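Local structure of catechol 2,3-dioxygenase (Pseudomonas sp. KL28, 3HQ0) at residues R15-E20 with D260-R265; D52-I57 with A122-V127; F69-L74 with I118-E123. The protein probably catalyses the extradiol cleavage of catechol by molecular oxygen, using ferrous iron, to give (2Z,4E)-2-hydroxy-6-oxohexa-2,4-dienoate. All blocks are in the same frame, centred on the assembly; numbering follows the deposited sequence.

Contact 1 of 3, residues R15-E20 with D260-R265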
loop_
_atom_site.group_PDB
_atom_site.type_symbol
_atom_site.label_atom_id
_atom_site.label_comp_id
_atom_site.label_asym_id
_atom_site.label_seq_id
_atom_site.Cartn_x
_atom_site.Cartn_y
_atom_site.Cartn_z
ATOM N N ARG A 15 -13.793 -28.672 12.195
ATOM C CA ARG A 15 -14.951 -28.904 13.051
ATOM C C ARG A 15 -15.368 -27.638 13.779
ATOM O O ARG A 15 -14.544 -26.987 14.419
ATOM C CB ARG A 15 -14.635 -29.962 14.107
ATOM C CG ARG A 15 -14.175 -31.302 13.577
ATOM C CD ARG A 15 -14.158 -32.312 14.708
ATOM N NE ARG A 15 -13.129 -32.020 15.701
ATOM C CZ ARG A 15 -11.845 -32.319 15.546
ATOM N NH1 ARG A 15 -11.441 -32.917 14.437
ATOM N NH2 ARG A 15 -10.968 -32.024 16.495
ATOM N N VAL A 16 -16.653 -27.308 13.698
ATOM C CA VAL A 16 -17.187 -26.133 14.380
ATOM C C VAL A 16 -18.268 -26.563 15.381
ATOM O O VAL A 16 -19.096 -27.414 15.070
ATOM C CB VAL A 16 -17.775 -25.139 13.364
ATOM C CG1 VAL A 16 -16.653 -24.539 12.544
ATOM C CG2 VAL A 16 -18.757 -25.849 12.451
ATOM N N LEU A 17 -18.247 -25.983 16.579
ATOM C CA LEU A 17 -19.211 -26.323 17.629
ATOM C C LEU A 17 -20.657 -26.006 17.286
ATOM O O LEU A 17 -21.572 -26.659 17.790
ATOM C CB LEU A 17 -18.855 -25.620 18.941
ATOM C CG LEU A 17 -17.627 -26.113 19.708
ATOM C CD1 LEU A 17 -17.732 -27.613 19.911
ATOM C CD2 LEU A 17 -16.366 -25.778 18.947
ATOM N N ASN A 18 -20.863 -24.997 16.446
ATOM C CA ASN A 18 -22.205 -24.604 16.034
ATOM C C ASN A 18 -22.196 -24.345 14.538
ATOM O O ASN A 18 -21.671 -23.335 14.073
ATOM C CB ASN A 18 -22.649 -23.350 16.788
ATOM C CG ASN A 18 -24.014 -22.868 16.353
ATOM O OD1 ASN A 18 -24.176 -22.327 15.263
ATOM N ND2 ASN A 18 -25.011 -23.077 17.201
ATOM N N LEU A 19 -22.784 -25.266 13.786
ATOM C CA LEU A 19 -22.818 -25.165 12.335
ATOM C C LEU A 19 -23.393 -23.858 11.811
ATOM O O LEU A 19 -22.909 -23.326 10.813
ATOM C CB LEU A 19 -23.607 -26.339 11.741
ATOM C CG LEU A 19 -23.689 -26.423 10.212
ATOM C CD1 LEU A 19 -22.290 -26.597 9.636
ATOM C CD2 LEU A 19 -24.576 -27.583 9.799
ATOM N N GLU A 20 -24.410 -23.329 12.483
ATOM C CA GLU A 20 -25.039 -22.100 12.020
ATOM C C GLU A 20 -24.154 -20.868 12.133
ATOM O O GLU A 20 -23.920 -20.180 11.143
ATOM C CB GLU A 20 -26.352 -21.858 12.765
ATOM C CG GLU A 20 -27.342 -21.007 11.975
ATOM C CD GLU A 20 -27.599 -21.559 10.579
ATOM O OE1 GLU A 20 -27.908 -22.766 10.459
ATOM O OE2 GLU A 20 -27.500 -20.789 9.602
ATOM N N ASP A 260 -12.017 -18.572 15.097
ATOM C CA ASP A 260 -13.331 -18.963 14.610
ATOM C C ASP A 260 -14.232 -18.824 15.844
ATOM O O ASP A 260 -13.733 -18.721 16.963
ATOM C CB ASP A 260 -13.250 -20.446 14.261
ATOM C CG ASP A 260 -14.147 -20.835 13.142
ATOM O OD1 ASP A 260 -14.124 -22.035 12.789
ATOM O OD2 ASP A 260 -14.857 -19.952 12.611
ATOM N N PRO A 261 -15.562 -18.796 15.660
ATOM C CA PRO A 261 -16.378 -18.687 16.876
ATOM C C PRO A 261 -16.247 -19.993 17.681
ATOM O O PRO A 261 -16.462 -20.015 18.890
ATOM C CB PRO A 261 -17.787 -18.475 16.325
ATOM C CG PRO A 261 -17.522 -17.661 15.101
ATOM C CD PRO A 261 -16.335 -18.379 14.478
ATOM N N SER A 262 -15.878 -21.074 16.996
ATOM C CA SER A 262 -15.704 -22.380 17.631
ATOM C C SER A 262 -14.316 -22.497 18.243
ATOM O O SER A 262 -14.018 -23.450 18.973
ATOM C CB SER A 262 -15.894 -23.501 16.608
ATOM O OG SER A 262 -17.199 -23.492 16.057
ATOM N N GLY A 263 -13.459 -21.529 17.939
ATOM C CA GLY A 263 -12.115 -21.565 18.474
ATOM C C GLY A 263 -11.078 -22.120 17.514
ATOM O O GLY A 263 -9.999 -22.529 17.936
ATOM N N ASN A 264 -11.405 -22.165 16.228
ATOM C CA ASN A 264 -10.452 -22.639 15.236
ATOM C C ASN A 264 -9.652 -21.406 14.818
ATOM O O ASN A 264 -10.227 -20.419 14.374
ATOM C CB ASN A 264 -11.173 -23.208 14.012
ATOM C CG ASN A 264 -11.934 -24.482 14.319
ATOM O OD1 ASN A 264 -13.129 -24.591 14.037
ATOM N ND2 ASN A 264 -11.241 -25.457 14.886
ATOM N N ARG A 265 -8.335 -21.453 14.979
ATOM C CA ARG A 265 -7.505 -20.315 14.595
ATOM C C ARG A 265 -7.224 -20.338 13.090
ATOM O O ARG A 265 -6.932 -21.385 12.514
ATOM C CB ARG A 265 -6.175 -20.330 15.355
ATOM C CG ARG A 265 -5.259 -19.179 14.975
ATOM C CD ARG A 265 -3.824 -19.374 15.439
ATOM N NE ARG A 265 -3.620 -19.174 16.873
ATOM C CZ ARG A 265 -3.365 -20.149 17.743
ATOM N NH1 ARG A 265 -3.288 -21.409 17.335
ATOM N NH2 ARG A 265 -3.161 -19.860 19.025
#
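Arg15 meets the 260-265 loop through its main chain, its carbonyl O lying 3.6 Å from CG of Asn264. Its guanidinium group leads away from that loop, to a hydrogen bond from NE to the carbonyl of Thr63 and a salt bridge with Asp67. Val16 and Ser262 are the closest pair by CA, 5.2 Å apart. The hydroxyl of Ser262 sits against the base of the valine, with OG 3.2 Å from CB, while the CG1 branch reaches Asp260, whose OD1 is 3.6 Å away. The two side chains cross at about a right angle, and that same carboxylate oxygen is bonded to the hydroxyl of Tyr26.

In this loop Asp260 to Gly263 make a type I turn with a weak Gly263 N to Asp260 O bond, Gly263 has a positive phi (98°), and Asp260 N bonds to Asn264 O at 2.7 Å, the pattern of a type I turn with a G1 bulge. It links antiparallel strands 254-259 and 265-270 of the C-terminal glyoxalase-like module, and here it is laid against the end of strand 9-16 of the N-terminal one.

Leu17 brings a clear hydrogen bond. Its N donates to Ser262 OG over 2.8 Å, though the N-H...O angle is only 133°; the OG stands anti to the serine carbonyl carbon (chi1 -62°), which brings it to face that N-H. Beyond it, Leu17 CD2 presses on Ser262 CB at 3.3 Å, tighter than normal carbon packing. Asn18 then turns to its own helix as N-cap, its OD1 accepting from Glu21 N.

Contact 2 of 3, residues D52-I57 with A122-V127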
loop_
_atom_site.group_PDB
_atom_site.type_symbol
_atom_site.label_atom_id
_atom_site.label_comp_id
_atom_site.label_asym_id
_atom_site.label_seq_id
_atom_site.Cartn_x
_atom_site.Cartn_y
_atom_site.Cartn_z
ATOM N N ASP A 52 -11.718 -24.071 -8.088
ATOM C CA ASP A 52 -12.347 -25.344 -7.748
ATOM C C ASP A 52 -13.455 -25.159 -6.732
ATOM O O ASP A 52 -13.468 -24.189 -5.975
ATOM C CB ASP A 52 -11.317 -26.347 -7.217
ATOM C CG ASP A 52 -10.383 -26.848 -8.303
ATOM O OD1 ASP A 52 -10.620 -26.520 -9.485
ATOM O OD2 ASP A 52 -9.420 -27.570 -7.975
ATOM N N HIS A 53 -14.374 -26.119 -6.717
ATOM C CA HIS A 53 -15.540 -26.092 -5.840
ATOM C C HIS A 53 -15.355 -25.808 -4.352
ATOM O O HIS A 53 -16.207 -25.145 -3.752
ATOM C CB HIS A 53 -16.320 -27.397 -6.011
ATOM C CG HIS A 53 -17.638 -27.414 -5.307
ATOM N ND1 HIS A 53 -17.789 -27.878 -4.017
ATOM C CD2 HIS A 53 -18.876 -27.052 -5.724
ATOM C CE1 HIS A 53 -19.063 -27.807 -3.672
ATOM N NE2 HIS A 53 -19.743 -27.310 -4.690
ATOM N N SER A 54 -14.271 -26.294 -3.745
ATOM C CA SER A 54 -14.066 -26.062 -2.318
ATOM C C SER A 54 -12.625 -26.145 -1.816
ATOM O O SER A 54 -11.786 -26.847 -2.384
ATOM C CB SER A 54 -14.910 -27.056 -1.512
ATOM O OG SER A 54 -14.370 -28.365 -1.604
ATOM N N CYS A 55 -12.348 -25.423 -0.735
ATOM C CA CYS A 55 -11.020 -25.450 -0.124
ATOM C C CYS A 55 -11.206 -25.478 1.391
ATOM O O CYS A 55 -10.286 -25.811 2.137
ATOM C CB CYS A 55 -10.211 -24.214 -0.521
ATOM S SG CYS A 55 -10.825 -22.697 0.231
ATOM N N TYR A 56 -12.410 -25.134 1.840
ATOM C CA TYR A 56 -12.710 -25.112 3.268
ATOM C C TYR A 56 -14.096 -25.711 3.523
ATOM O O TYR A 56 -15.093 -25.235 2.967
ATOM C CB TYR A 56 -12.668 -23.673 3.788
ATOM C CG TYR A 56 -12.317 -23.550 5.252
ATOM C CD1 TYR A 56 -11.005 -23.723 5.689
ATOM C CD2 TYR A 56 -13.296 -23.254 6.202
ATOM C CE1 TYR A 56 -10.673 -23.601 7.033
ATOM C CE2 TYR A 56 -12.979 -23.131 7.553
ATOM C CZ TYR A 56 -11.665 -23.304 7.961
ATOM O OH TYR A 56 -11.346 -23.167 9.287
ATOM N N ILE A 57 -14.146 -26.748 4.364
ATOM C CA ILE A 57 -15.395 -27.434 4.696
ATOM C C ILE A 57 -15.583 -27.454 6.211
ATOM O O ILE A 57 -14.647 -27.753 6.955
ATOM C CB ILE A 57 -15.390 -28.908 4.183
ATOM C CG1 ILE A 57 -15.087 -28.952 2.682
ATOM C CG2 ILE A 57 -16.741 -29.572 4.451
ATOM C CD1 ILE A 57 -13.614 -28.759 2.341
ATOM N N ALA A 122 -7.157 -35.927 -7.348
ATOM C CA ALA A 122 -6.825 -35.361 -8.642
ATOM C C ALA A 122 -7.979 -34.604 -9.285
ATOM O O ALA A 122 -7.759 -33.744 -10.128
ATOM C CB ALA A 122 -6.347 -36.465 -9.575
ATOM N N GLU A 123 -9.209 -34.916 -8.890
ATOM C CA GLU A 123 -10.364 -34.259 -9.488
ATOM C C GLU A 123 -11.313 -33.590 -8.512
ATOM O O GLU A 123 -11.644 -34.139 -7.463
ATOM C CB GLU A 123 -11.173 -35.262 -10.315
ATOM C CG GLU A 123 -10.349 -36.102 -11.270
ATOM C CD GLU A 123 -11.171 -37.183 -11.941
ATOM O OE1 GLU A 123 -10.571 -38.101 -12.536
ATOM O OE2 GLU A 123 -12.419 -37.113 -11.874
ATOM N N LYS A 124 -11.740 -32.390 -8.886
ATOM C CA LYS A 124 -12.698 -31.608 -8.121
ATOM C C LYS A 124 -13.276 -30.629 -9.128
ATOM O O LYS A 124 -12.542 -29.920 -9.819
ATOM C CB LYS A 124 -12.047 -30.853 -6.955
ATOM C CG LYS A 124 -13.069 -30.065 -6.131
ATOM C CD LYS A 124 -12.452 -29.352 -4.938
ATOM C CE LYS A 124 -12.102 -30.326 -3.835
ATOM N NZ LYS A 124 -11.524 -29.621 -2.675
ATOM N N THR A 125 -14.598 -30.614 -9.222
ATOM C CA THR A 125 -15.285 -29.757 -10.173
ATOM C C THR A 125 -14.826 -28.311 -10.148
ATOM O O THR A 125 -14.678 -27.706 -9.087
ATOM C CB THR A 125 -16.797 -29.793 -9.950
ATOM O OG1 THR A 125 -17.235 -31.154 -9.913
ATOM C CG2 THR A 125 -17.512 -29.086 -11.088
ATOM N N CYS A 126 -14.595 -27.772 -11.340
ATOM C CA CYS A 126 -14.177 -26.390 -11.506
ATOM C C CYS A 126 -15.440 -25.543 -11.620
ATOM O O CYS A 126 -16.259 -25.762 -12.514
ATOM C CB CYS A 126 -13.340 -26.251 -12.776
ATOM S SG CYS A 126 -12.820 -24.566 -13.156
ATOM N N VAL A 127 -15.603 -24.585 -10.716
ATOM C CA VAL A 127 -16.781 -23.724 -10.740
ATOM C C VAL A 127 -16.457 -22.286 -11.141
ATOM O O VAL A 127 -17.362 -21.466 -11.269
ATOM C CB VAL A 127 -17.479 -23.706 -9.368
ATOM C CG1 VAL A 127 -18.019 -25.092 -9.044
ATOM C CG2 VAL A 127 -16.502 -23.244 -8.294
#
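Asp52 and Cys126 form a single backbone bridge, their CA atoms 4.3 Å apart, beside a hydrogen bond from His53 N to Thr125 O of 2.9 Å with an N-H...O angle of 147°. The Thr125 carbonyl O also receives a CA-H...O contact from Asp52 CA at 3.6 Å.

Lys124 is the main side chain reaching across. It is extended as far as CD, which lies 3.9 Å from Asp52 CB, and then bends at chi3 (-74°), which carries the ammonium group to Ser54. There NZ bonds to Ser54 O at 2.8 Å, approaching from above the carbonyl plane, 43° out of it, and makes a weaker bond to Ser54 OG. Further hydrogen bonds join NZ to His11 ND1 and Tyr121 OH, so several polar partners hold this buried amine.

At the entry to strand 56-60, Cys55 and Tyr56 both face Phe45, a classic beta bulge. The segment leading into this strand lies against the chain leaving strand 117-121, the last strand of the N-terminal sheet in sequence.

Val127 straddles His53: CG1 lies at the ring edge, near its plane and 3.9 Å from CD2, whereas CG2 is over the main chain, 3.9 Å from His53 CA. Asp52 OD1 stays beside Cys126, 4.1 Å from its CA, while OD2 makes a salt bridge with Arg8 NH2.

Contact 3 of 3, residues F69-L74 with I118-E123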
loop_
_atom_site.group_PDB
_atom_site.type_symbol
_atom_site.label_atom_id
_atom_site.label_comp_id
_atom_site.label_asym_id
_atom_site.label_seq_id
_atom_site.Cartn_x
_atom_site.Cartn_y
_atom_site.Cartn_z
ATOM N N PHE A 69 -6.691 -32.691 5.990
ATOM C CA PHE A 69 -6.163 -31.674 5.091
ATOM C C PHE A 69 -5.738 -32.385 3.812
ATOM O O PHE A 69 -4.926 -33.317 3.850
ATOM C CB PHE A 69 -4.963 -30.994 5.758
ATOM C CG PHE A 69 -4.529 -29.715 5.091
ATOM C CD1 PHE A 69 -3.385 -29.678 4.296
ATOM C CD2 PHE A 69 -5.265 -28.548 5.259
ATOM C CE1 PHE A 69 -2.985 -28.495 3.677
ATOM C CE2 PHE A 69 -4.872 -27.359 4.644
ATOM C CZ PHE A 69 -3.733 -27.333 3.853
ATOM N N GLY A 70 -6.287 -31.950 2.683
ATOM C CA GLY A 70 -5.965 -32.588 1.422
ATOM C C GLY A 70 -5.296 -31.715 0.381
ATOM O O GLY A 70 -5.482 -30.497 0.347
ATOM N N PHE A 71 -4.512 -32.361 -0.473
ATOM C CA PHE A 71 -3.799 -31.692 -1.546
ATOM C C PHE A 71 -4.331 -32.171 -2.892
ATOM O O PHE A 71 -4.728 -33.331 -3.042
ATOM C CB PHE A 71 -2.299 -32.009 -1.453
ATOM C CG PHE A 71 -1.632 -31.451 -0.223
ATOM C CD1 PHE A 71 -1.023 -30.199 -0.250
ATOM C CD2 PHE A 71 -1.617 -32.174 0.964
ATOM C CE1 PHE A 71 -0.409 -29.671 0.886
ATOM C CE2 PHE A 71 -1.007 -31.660 2.110
ATOM C CZ PHE A 71 -0.398 -30.397 2.070
ATOM N N LYS A 72 -4.341 -31.273 -3.867
ATOM C CA LYS A 72 -4.784 -31.626 -5.203
ATOM C C LYS A 72 -3.534 -32.012 -5.978
ATOM O O LYS A 72 -2.501 -31.348 -5.868
ATOM C CB LYS A 72 -5.466 -30.436 -5.876
ATOM C CG LYS A 72 -6.288 -30.810 -7.100
ATOM C CD LYS A 72 -5.483 -30.843 -8.375
ATOM C CE LYS A 72 -6.367 -31.265 -9.555
ATOM N NZ LYS A 72 -7.635 -30.468 -9.682
ATOM N N VAL A 73 -3.620 -33.098 -6.742
ATOM C CA VAL A 73 -2.486 -33.553 -7.531
ATOM C C VAL A 73 -2.787 -33.348 -9.005
ATOM O O VAL A 73 -3.942 -33.190 -9.397
ATOM C CB VAL A 73 -2.160 -35.041 -7.243
ATOM C CG1 VAL A 73 -1.943 -35.228 -5.731
ATOM C CG2 VAL A 73 -3.282 -35.944 -7.752
ATOM N N LEU A 74 -1.740 -33.370 -9.818
ATOM C CA LEU A 74 -1.852 -33.131 -11.252
ATOM C C LEU A 74 -2.946 -33.870 -12.022
ATOM O O LEU A 74 -3.697 -33.251 -12.780
ATOM C CB LEU A 74 -0.505 -33.410 -11.912
ATOM C CG LEU A 74 -0.343 -32.977 -13.367
ATOM C CD1 LEU A 74 -0.420 -31.457 -13.456
ATOM C CD2 LEU A 74 0.995 -33.468 -13.887
ATOM N N ILE A 118 -4.023 -36.767 6.136
ATOM C CA ILE A 118 -3.756 -36.037 4.902
ATOM C C ILE A 118 -4.408 -36.776 3.742
ATOM O O ILE A 118 -4.400 -38.008 3.715
ATOM C CB ILE A 118 -2.241 -35.943 4.616
ATOM C CG1 ILE A 118 -1.506 -35.382 5.832
ATOM C CG2 ILE A 118 -2.005 -35.111 3.356
ATOM C CD1 ILE A 118 -1.885 -33.948 6.206
ATOM N N GLU A 119 -4.967 -36.021 2.797
ATOM C CA GLU A 119 -5.626 -36.583 1.619
ATOM C C GLU A 119 -4.997 -36.054 0.343
ATOM O O GLU A 119 -4.448 -34.952 0.314
ATOM C CB GLU A 119 -7.104 -36.186 1.542
ATOM C CG GLU A 119 -7.953 -36.453 2.753
ATOM C CD GLU A 119 -9.429 -36.445 2.397
ATOM O OE1 GLU A 119 -9.873 -35.539 1.660
ATOM O OE2 GLU A 119 -10.151 -37.347 2.850
ATOM N N LEU A 120 -5.114 -36.845 -0.715
ATOM C CA LEU A 120 -4.620 -36.491 -2.037
ATOM C C LEU A 120 -5.767 -36.780 -3.006
ATOM O O LEU A 120 -6.447 -37.793 -2.876
ATOM C CB LEU A 120 -3.407 -37.352 -2.411
ATOM C CG LEU A 120 -1.975 -36.951 -2.030
ATOM C CD1 LEU A 120 -1.934 -35.981 -0.873
ATOM C CD2 LEU A 120 -1.197 -38.222 -1.728
ATOM N N TYR A 121 -6.006 -35.880 -3.951
ATOM C CA TYR A 121 -7.051 -36.097 -4.939
ATOM C C TYR A 121 -6.656 -35.412 -6.238
ATOM O O TYR A 121 -5.904 -34.439 -6.240
ATOM C CB TYR A 121 -8.413 -35.577 -4.445
ATOM C CG TYR A 121 -8.505 -34.079 -4.222
ATOM C CD1 TYR A 121 -8.128 -33.510 -3.005
ATOM C CD2 TYR A 121 -8.963 -33.229 -5.235
ATOM C CE1 TYR A 121 -8.202 -32.133 -2.799
ATOM C CE2 TYR A 121 -9.041 -31.848 -5.040
ATOM C CZ TYR A 121 -8.657 -31.309 -3.818
ATOM O OH TYR A 121 -8.732 -29.950 -3.610
ATOM N N ALA A 122 -7.157 -35.927 -7.348
ATOM C CA ALA A 122 -6.825 -35.361 -8.642
ATOM C C ALA A 122 -7.979 -34.604 -9.285
ATOM O O ALA A 122 -7.759 -33.744 -10.128
ATOM C CB ALA A 122 -6.347 -36.465 -9.575
ATOM N N GLU A 123 -9.209 -34.916 -8.890
ATOM C CA GLU A 123 -10.364 -34.259 -9.488
ATOM C C GLU A 123 -11.313 -33.590 -8.512
ATOM O O GLU A 123 -11.644 -34.139 -7.463
ATOM C CB GLU A 123 -11.173 -35.262 -10.315
ATOM C CG GLU A 123 -10.349 -36.102 -11.270
ATOM C CD GLU A 123 -11.171 -37.183 -11.941
ATOM O OE1 GLU A 123 -10.571 -38.101 -12.536
ATOM O OE2 GLU A 123 -12.419 -37.113 -11.874
#
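Phe69 to Lys72 pair in parallel with Ile118 to Tyr121, the first and last strands of a beta-alpha-beta-beta-beta module of the vicinal oxygen chelate fold; the short strand axes approach to 4.3 Å at 24°. Four backbone hydrogen bonds alternate between the strands: Glu119 N to Phe69 O, Phe71 N to Glu119 O, Tyr121 N to Phe71 O and Val73 N to Tyr121 O.

On the face carrying Phe71 and Leu120 the fit is one of staggered bumps. CG2 of Ile118 comes in at the edge of the Phe71 ring, nearly in its plane, 3.8 Å from CE2. At the root of the ring, CD1 of Leu120 lies 4.0 Å from Phe71 CB, and Leu120 CG meets Val73 CG1 as the two side chains cross at about a right angle. Helix 76-89 packs on this side, Leu82 against Val73 and Leu79 and Leu86 against Leu120.

On the other face, carrying Glu119 and Tyr121, Gly70 has no side chain, and the CA atoms of Gly70 and Glu119 draw in to 4.0 Å. Glu119 CB lies alongside the glycine, 3.8 Å from Gly70 CA; its carboxylate is held by Arg107, Arg109 and His11. Tyr121 CG lies between its own backbone N and carbonyl carbon (chi1 64°), which folds the ring back over the partner strand. Lys72 CA is then 4.1 Å from the ring centroid and only 9° off the normal, a CH-pi contact. Past the pairing, the methyl of Ala122 butts against the CG2 branch of Val73, CB to CG2 at 3.6 Å.

How the contacts relate
Contacts 2 and 3 are neighbours, their centres 10 Å apart, and both use Ala122 and Glu123, where strand 117-121 runs out into the following chain. They touch where Asp52 OD2 lies 3.8 Å from Lys72 NZ. Contact 1 stands about 22 Å and 24 Å from them between centres, yet all three reach the same N-terminal sheet, in which strand 9-16 lies between 56-60 and 65-73. The iron, bound by His154, His216 and Glu267, is near neither contact 1 nor contact 3 directly: the Phe69 side chain is about 10 Å from it, though about 5 Å from that of His154, and the Asn264 side chain about 14 Å. Contact 2 lies away from it.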